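Local coordinates for phenazine biosynthesis protein PhzF family (PDB 1S7J) that probably works as an isomerase of the PhzF family, whose fold is related to that of diaminopimelate epimerase, at residues M1-Y6 with Y24-W29; L30-M35 with R60-E65. One frame throughout, in Å; residues are numbered along the deposited sequence.

Contact 1 and contact 2 follow one another along the chain, the first closing before the second opens, with centres about 13 Å apart. Contact 1 joins the antiparallel strands 2-10 and 19-25; the chain then runs through Trp-29 and Leu-30 into helix 32-42, whose first turn meets strand 56-62 in contact 2. Strand 47-53 lies between strands 19-25 and 56-62, parallel to the first and antiparallel to the second. The contacts also touch directly, Tyr-3 against Leu-30 and Trp-29 against both Met-35 and Arg-60. Contact 1 holds the hairpin strands together and contact 2 sets the following helix on strand 56-62; the side chains of Tyr-24 and Phe-62 both lie within about 10 Å of that of Glu-46, the predicted active-site residue.

Contact 1: M1-Y6 with Y24-W29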
loop_
_atom_site.group_PDB
_atom_site.type_symbol
_atom_site.label_atom_id
_atom_site.label_comp_id
_atom_site.label_asym_id
_atom_site.label_seq_id
_atom_site.Cartn_x
_atom_site.Cartn_y
_atom_site.Cartn_z
ATOM N N MET A 1 -28.836 1.630 -12.777
ATOM C CA MET A 1 -29.246 1.153 -11.421
ATOM C C MET A 1 -28.274 0.067 -10.908
ATOM O O MET A 1 -28.016 -0.024 -9.710
ATOM C CB MET A 1 -30.682 0.608 -11.531
ATOM C CG MET A 1 -31.382 0.625 -10.175
ATOM S SD MET A 1 -32.537 -0.745 -9.987
ATOM C CE MET A 1 -34.049 0.112 -9.529
ATOM N N SER A 2 -27.730 -0.721 -11.822
ATOM C CA SER A 2 -26.791 -1.791 -11.454
ATOM C C SER A 2 -25.311 -1.424 -11.812
ATOM O O SER A 2 -25.004 -1.078 -12.953
ATOM C CB SER A 2 -27.212 -3.100 -12.134
ATOM O OG SER A 2 -26.358 -4.177 -11.798
ATOM N N TYR A 3 -24.436 -1.498 -10.810
ATOM C CA TYR A 3 -23.017 -1.175 -10.981
ATOM C C TYR A 3 -22.136 -2.274 -10.430
ATOM O O TYR A 3 -21.988 -2.402 -9.228
ATOM C CB TYR A 3 -22.677 0.120 -10.234
ATOM C CG TYR A 3 -23.426 1.343 -10.698
ATOM C CD1 TYR A 3 -24.788 1.463 -10.491
ATOM C CD2 TYR A 3 -22.768 2.379 -11.338
ATOM C CE1 TYR A 3 -25.488 2.589 -10.919
ATOM C CE2 TYR A 3 -23.454 3.510 -11.767
ATOM C CZ TYR A 3 -24.818 3.604 -11.555
ATOM O OH TYR A 3 -25.521 4.705 -11.990
ATOM N N PRO A 4 -21.498 -3.049 -11.302
ATOM C CA PRO A 4 -20.623 -4.140 -10.834
ATOM C C PRO A 4 -19.476 -3.627 -9.946
ATOM O O PRO A 4 -18.981 -2.518 -10.148
ATOM C CB PRO A 4 -20.058 -4.715 -12.145
ATOM C CG PRO A 4 -21.110 -4.361 -13.171
ATOM C CD PRO A 4 -21.491 -2.964 -12.774
ATOM N N TYR A 5 -19.077 -4.423 -8.952
ATOM C CA TYR A 5 -17.976 -4.049 -8.088
ATOM C C TYR A 5 -17.215 -5.273 -7.713
ATOM O O TYR A 5 -17.679 -6.395 -7.926
ATOM C CB TYR A 5 -18.453 -3.282 -6.834
ATOM C CG TYR A 5 -19.250 -4.097 -5.854
ATOM C CD1 TYR A 5 -18.621 -4.945 -4.940
ATOM C CD2 TYR A 5 -20.642 -4.035 -5.839
ATOM C CE1 TYR A 5 -19.358 -5.713 -4.051
ATOM C CE2 TYR A 5 -21.381 -4.790 -4.960
ATOM C CZ TYR A 5 -20.739 -5.631 -4.064
ATOM O OH TYR A 5 -21.484 -6.384 -3.194
ATOM N N TYR A 6 -15.995 -5.081 -7.196
ATOM C CA TYR A 6 -15.137 -6.178 -6.793
ATOM C C TYR A 6 -14.459 -5.811 -5.499
ATOM O O TYR A 6 -14.243 -4.638 -5.222
ATOM C CB TYR A 6 -14.071 -6.456 -7.881
ATOM C CG TYR A 6 -14.644 -6.819 -9.248
ATOM C CD1 TYR A 6 -15.294 -5.857 -10.034
ATOM C CD2 TYR A 6 -14.566 -8.121 -9.733
ATOM C CE1 TYR A 6 -15.862 -6.194 -11.263
ATOM C CE2 TYR A 6 -15.129 -8.467 -10.960
ATOM C CZ TYR A 6 -15.775 -7.505 -11.718
ATOM O OH TYR A 6 -16.345 -7.863 -12.908
ATOM N N TYR A 24 -14.566 -0.166 -8.529
ATOM C CA TYR A 24 -15.715 -0.010 -9.408
ATOM C C TYR A 24 -15.279 0.426 -10.776
ATOM O O TYR A 24 -14.697 1.521 -10.931
ATOM C CB TYR A 24 -16.684 1.038 -8.874
ATOM C CG TYR A 24 -17.546 0.597 -7.740
ATOM C CD1 TYR A 24 -17.006 0.331 -6.487
ATOM C CD2 TYR A 24 -18.929 0.474 -7.901
ATOM C CE1 TYR A 24 -17.817 -0.041 -5.415
ATOM C CE2 TYR A 24 -19.750 0.108 -6.842
ATOM C CZ TYR A 24 -19.193 -0.146 -5.603
ATOM O OH TYR A 24 -19.999 -0.462 -4.555
ATOM N N VAL A 25 -15.496 -0.421 -11.783
ATOM C CA VAL A 25 -15.166 -0.063 -13.151
ATOM C C VAL A 25 -16.469 0.452 -13.759
ATOM O O VAL A 25 -17.390 -0.307 -14.012
ATOM C CB VAL A 25 -14.624 -1.254 -13.980
ATOM C CG1 VAL A 25 -14.205 -0.764 -15.363
ATOM C CG2 VAL A 25 -13.432 -1.895 -13.287
ATOM N N LEU A 26 -16.531 1.768 -13.935
ATOM C CA LEU A 26 -17.706 2.451 -14.473
ATOM C C LEU A 26 -17.574 2.763 -15.965
ATOM O O LEU A 26 -16.459 2.888 -16.489
ATOM C CB LEU A 26 -17.916 3.774 -13.717
ATOM C CG LEU A 26 -17.696 3.808 -12.203
ATOM C CD1 LEU A 26 -17.625 5.238 -11.722
ATOM C CD2 LEU A 26 -18.804 3.058 -11.510
ATOM N N GLU A 27 -18.708 2.896 -16.641
ATOM C CA GLU A 27 -18.710 3.215 -18.064
ATOM C C GLU A 27 -18.662 4.731 -18.278
ATOM O O GLU A 27 -18.415 5.208 -19.383
ATOM C CB GLU A 27 -19.926 2.592 -18.761
ATOM C CG GLU A 27 -21.265 2.858 -18.091
ATOM C CD GLU A 27 -22.423 2.161 -18.795
ATOM O OE1 GLU A 27 -22.302 0.952 -19.096
ATOM O OE2 GLU A 27 -23.455 2.825 -19.045
ATOM N N LYS A 28 -18.920 5.466 -17.193
ATOM C CA LYS A 28 -18.902 6.928 -17.164
ATOM C C LYS A 28 -18.758 7.363 -15.700
ATOM O O LYS A 28 -18.924 6.560 -14.789
ATOM C CB LYS A 28 -20.179 7.515 -17.783
ATOM C CG LYS A 28 -21.467 7.004 -17.173
ATOM C CD LYS A 28 -22.686 7.531 -17.907
ATOM C CE LYS A 28 -23.967 6.934 -17.333
ATOM N NZ LYS A 28 -25.189 7.511 -17.952
ATOM N N TRP A 29 -18.411 8.616 -15.478
ATOM C CA TRP A 29 -18.232 9.107 -14.130
ATOM C C TRP A 29 -19.496 9.421 -13.342
ATOM O O TRP A 29 -20.423 10.060 -13.844
ATOM C CB TRP A 29 -17.323 10.316 -14.118
ATOM C CG TRP A 29 -15.879 9.988 -14.252
ATOM C CD1 TRP A 29 -15.041 10.381 -15.247
ATOM C CD2 TRP A 29 -15.074 9.222 -13.329
ATOM N NE1 TRP A 29 -13.768 9.920 -15.011
ATOM C CE2 TRP A 29 -13.762 9.207 -13.842
ATOM C CE3 TRP A 29 -15.338 8.554 -12.135
ATOM C CZ2 TRP A 29 -12.711 8.545 -13.192
ATOM C CZ3 TRP A 29 -14.293 7.896 -11.493
ATOM C CH2 TRP A 29 -13.000 7.899 -12.027
HETATM O O HOH W 1 -16.586 -3.182 -11.964
HETATM O O HOH W 2 -19.473 -0.271 -12.005
#
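Tyr-5 rests its CB on the ring of Tyr-24. From Tyr-24 CB, chi1 (-77°) sets CG anti to the carbonyl carbon, beside the backbone N, and the ring extends from there alongside Tyr-5. CG and CD1 are the first ring atoms to lie under Tyr-5 CB. CD2 passes the carbonyl of Pro-4, whose O is 3.7 Å away and oblique to the ring. CE1 and CE2 are each 3.6 Å from Tyr-5 CB, and CE2 also comes loosely within reach of Tyr-3 O. The ring centre lies under the same CB, a CH-pi contact 3.5 Å from Tyr-5 CB to the Tyr-24 centroid and only 14° off the ring normal. CZ makes the tightest approach, 3.4 Å to Tyr-5 CB. At the tip, OH lies 3.9 Å from both CG and CD2 of Tyr-5. The two side chains run side by side and point the same way, but their rings are slid apart and barely overlap. In a second patch, Leu-26 CD2 lies at the edge of the Tyr-3 ring, 4.0 Å from Tyr-3 CD2.

Between the backbones, water takes over. Pro-4 O and Val-25 N do not bond directly; one water accepts from Val-25 N and donates, weakly, to Pro-4 O. Another donates to Pro-4 O and to Val-25 O, a carbonyl that the N of Pro-4, lacking a hydrogen, could not serve. Further along, Tyr-6 and Val-23 bond through their backbones. The Tyr-24 ring also meets Phe-49 of strand 47-53, while strand 243-259 pairs with strand 2-10. The arrangement is that of a beta hairpin opening at the end away from its turn: CA atoms are 4.8 Å apart at Tyr-5 and Tyr-24 but 7.3 Å at Tyr-3 and Leu-26.

Contact 2: L30-M35 with R60-E65; sequences LPEAVM and RWFTPE
Met-35 and Phe-62 supply the apolar part of this contact. Met-35 CB sits over one face of the Phe-62 ring, offset toward the rim, in a CH-pi contact 4.0 Å from CB to the ring centroid and 25° off the ring normal. The sulfur adds a Met-aromatic contact from an oblique position, Met-35 SD being 5.0 Å from the same centroid. Beyond the sulfur the chain bends (chi3 -94°), and CE comes to 3.8 Å from Arg-60 NH1, the two side chains crossing at about a right angle.

These residues seat the first turn of helix 32-42, with Pro-31 at its N-cap, against the end of strand 56-62; Gln-36 and Ala-39 continue the helix's packing on Phe-62. The Phe-62 side chain is about 7 Å from that of Glu-46, the predicted active-site residue, so the contact lies close to the probable catalytic site of this PhzF-family protein.

The polar interactions involve Glu-32 and Arg-60. The Glu-32 carboxylate approaches the edge of the Phe-62 ring, OE2 lying 3.6 Å from Phe-62 CE2, with the two planes 49° apart. The same OE2 is 4.3 Å from Arg-60 NH2, too far for a salt bridge. Arg-60 instead forms one with Glu-67 through NH2 and makes a cation-pi contact with Trp-29. Glu-67 OE1 is also close to Glu-32 OE2, and this like-charge proximity might raise the pKa of either acid, with the guanidinium partly offsetting it.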
loop_
_atom_site.group_PDB
_atom_site.type_symbol
_atom_site.label_atom_id
_atom_site.label_comp_id
_atom_site.label_asym_id
_atom_site.label_seq_id
_atom_site.Cartn_x
_atom_site.Cartn_y
_atom_site.Cartn_z
ATOM N N LEU A 30 -19.504 8.962 -12.098
ATOM C CA LEU A 30 -20.600 9.212 -11.180
ATOM C C LEU A 30 -20.272 10.541 -10.497
ATOM O O LEU A 30 -19.121 10.986 -10.532
ATOM C CB LEU A 30 -20.661 8.099 -10.114
ATOM C CG LEU A 30 -21.193 6.716 -10.506
ATOM C CD1 LEU A 30 -20.813 5.687 -9.451
ATOM C CD2 LEU A 30 -22.708 6.774 -10.688
ATOM N N PRO A 31 -21.279 11.210 -9.919
ATOM C CA PRO A 31 -21.025 12.485 -9.242
ATOM C C PRO A 31 -20.072 12.252 -8.063
ATOM O O PRO A 31 -20.030 11.152 -7.515
ATOM C CB PRO A 31 -22.407 12.889 -8.761
ATOM C CG PRO A 31 -23.310 12.331 -9.831
ATOM C CD PRO A 31 -22.728 10.955 -10.033
ATOM N N GLU A 32 -19.295 13.264 -7.709
ATOM C CA GLU A 32 -18.346 13.179 -6.597
ATOM C C GLU A 32 -19.014 12.665 -5.318
ATOM O O GLU A 32 -18.467 11.790 -4.629
ATOM C CB GLU A 32 -17.723 14.567 -6.361
ATOM C CG GLU A 32 -17.510 14.977 -4.890
ATOM C CD GLU A 32 -16.225 14.431 -4.284
ATOM O OE1 GLU A 32 -16.174 14.275 -3.036
ATOM O OE2 GLU A 32 -15.258 14.178 -5.043
ATOM N N ALA A 33 -20.189 13.219 -5.013
ATOM C CA ALA A 33 -20.958 12.864 -3.819
ATOM C C ALA A 33 -21.275 11.371 -3.755
ATOM O O ALA A 33 -21.035 10.709 -2.739
ATOM C CB ALA A 33 -22.246 13.677 -3.778
ATOM N N VAL A 34 -21.813 10.847 -4.841
ATOM C CA VAL A 34 -22.167 9.449 -4.917
ATOM C C VAL A 34 -20.984 8.531 -4.674
ATOM O O VAL A 34 -21.123 7.484 -4.034
ATOM C CB VAL A 34 -22.780 9.111 -6.264
ATOM C CG1 VAL A 34 -23.173 7.648 -6.313
ATOM C CG2 VAL A 34 -23.979 10.004 -6.524
ATOM N N MET A 35 -19.837 8.880 -5.228
ATOM C CA MET A 35 -18.646 8.074 -5.059
ATOM C C MET A 35 -18.149 8.107 -3.617
ATOM O O MET A 35 -17.561 7.135 -3.126
ATOM C CB MET A 35 -17.551 8.533 -6.019
ATOM C CG MET A 35 -17.881 8.295 -7.487
ATOM S SD MET A 35 -16.426 8.447 -8.560
ATOM C CE MET A 35 -16.598 10.173 -9.044
ATOM N N ARG A 60 -9.495 7.096 -9.474
ATOM C CA ARG A 60 -10.045 7.947 -8.433
ATOM C C ARG A 60 -10.151 7.085 -7.160
ATOM O O ARG A 60 -10.707 5.987 -7.205
ATOM C CB ARG A 60 -11.437 8.394 -8.841
ATOM C CG ARG A 60 -11.783 9.800 -8.498
ATOM C CD ARG A 60 -11.702 10.683 -9.715
ATOM N NE ARG A 60 -12.898 11.512 -9.874
ATOM C CZ ARG A 60 -13.252 12.496 -9.041
ATOM N NH1 ARG A 60 -14.354 13.199 -9.271
ATOM N NH2 ARG A 60 -12.513 12.769 -7.984
ATOM N N TRP A 61 -9.579 7.544 -6.058
ATOM C CA TRP A 61 -9.653 6.795 -4.806
ATOM C C TRP A 61 -10.402 7.595 -3.779
ATOM O O TRP A 61 -10.274 8.820 -3.710
ATOM C CB TRP A 61 -8.274 6.481 -4.246
ATOM C CG TRP A 61 -7.278 6.003 -5.231
ATOM C CD1 TRP A 61 -6.889 4.707 -5.450
ATOM C CD2 TRP A 61 -6.465 6.808 -6.078
ATOM N NE1 TRP A 61 -5.877 4.667 -6.368
ATOM C CE2 TRP A 61 -5.592 5.949 -6.774
ATOM C CE3 TRP A 61 -6.378 8.196 -6.315
ATOM C CZ2 TRP A 61 -4.643 6.415 -7.689
ATOM C CZ3 TRP A 61 -5.437 8.661 -7.227
ATOM C CH2 TRP A 61 -4.580 7.772 -7.900
ATOM N N PHE A 62 -11.174 6.890 -2.952
ATOM C CA PHE A 62 -11.947 7.482 -1.876
ATOM C C PHE A 62 -11.884 6.616 -0.641
ATOM O O PHE A 62 -11.834 5.396 -0.749
ATOM C CB PHE A 62 -13.431 7.558 -2.264
ATOM C CG PHE A 62 -13.752 8.604 -3.276
ATOM C CD1 PHE A 62 -13.615 8.343 -4.634
ATOM C CD2 PHE A 62 -14.230 9.850 -2.880
ATOM C CE1 PHE A 62 -13.949 9.298 -5.581
ATOM C CE2 PHE A 62 -14.571 10.817 -3.822
ATOM C CZ PHE A 62 -14.429 10.539 -5.177
ATOM N N THR A 63 -11.773 7.228 0.517
ATOM C CA THR A 63 -11.798 6.527 1.752
ATOM C C THR A 63 -13.165 6.877 2.438
ATOM O O THR A 63 -13.890 7.771 1.984
ATOM C CB THR A 63 -10.593 6.804 2.676
ATOM O OG1 THR A 63 -10.680 8.165 3.105
ATOM C CG2 THR A 63 -9.278 6.593 1.954
ATOM N N PRO A 64 -13.446 6.256 3.540
ATOM C CA PRO A 64 -14.655 6.680 4.196
ATOM C C PRO A 64 -14.744 8.165 4.581
ATOM O O PRO A 64 -15.812 8.684 4.856
ATOM C CB PRO A 64 -14.824 5.729 5.320
ATOM C CG PRO A 64 -14.218 4.449 4.747
ATOM C CD PRO A 64 -12.990 4.975 4.071
ATOM N N GLU A 65 -13.565 8.812 4.655
ATOM C CA GLU A 65 -13.486 10.243 5.030
ATOM C C GLU A 65 -13.627 11.181 3.828
ATOM O O GLU A 65 -14.411 12.146 3.862
ATOM C CB GLU A 65 -12.208 10.524 5.779
ATOM C CG GLU A 65 -12.397 10.387 7.279
ATOM C CD GLU A 65 -11.191 10.913 8.018
ATOM O OE1 GLU A 65 -10.752 12.053 7.702
ATOM O OE2 GLU A 65 -10.650 10.198 8.879
#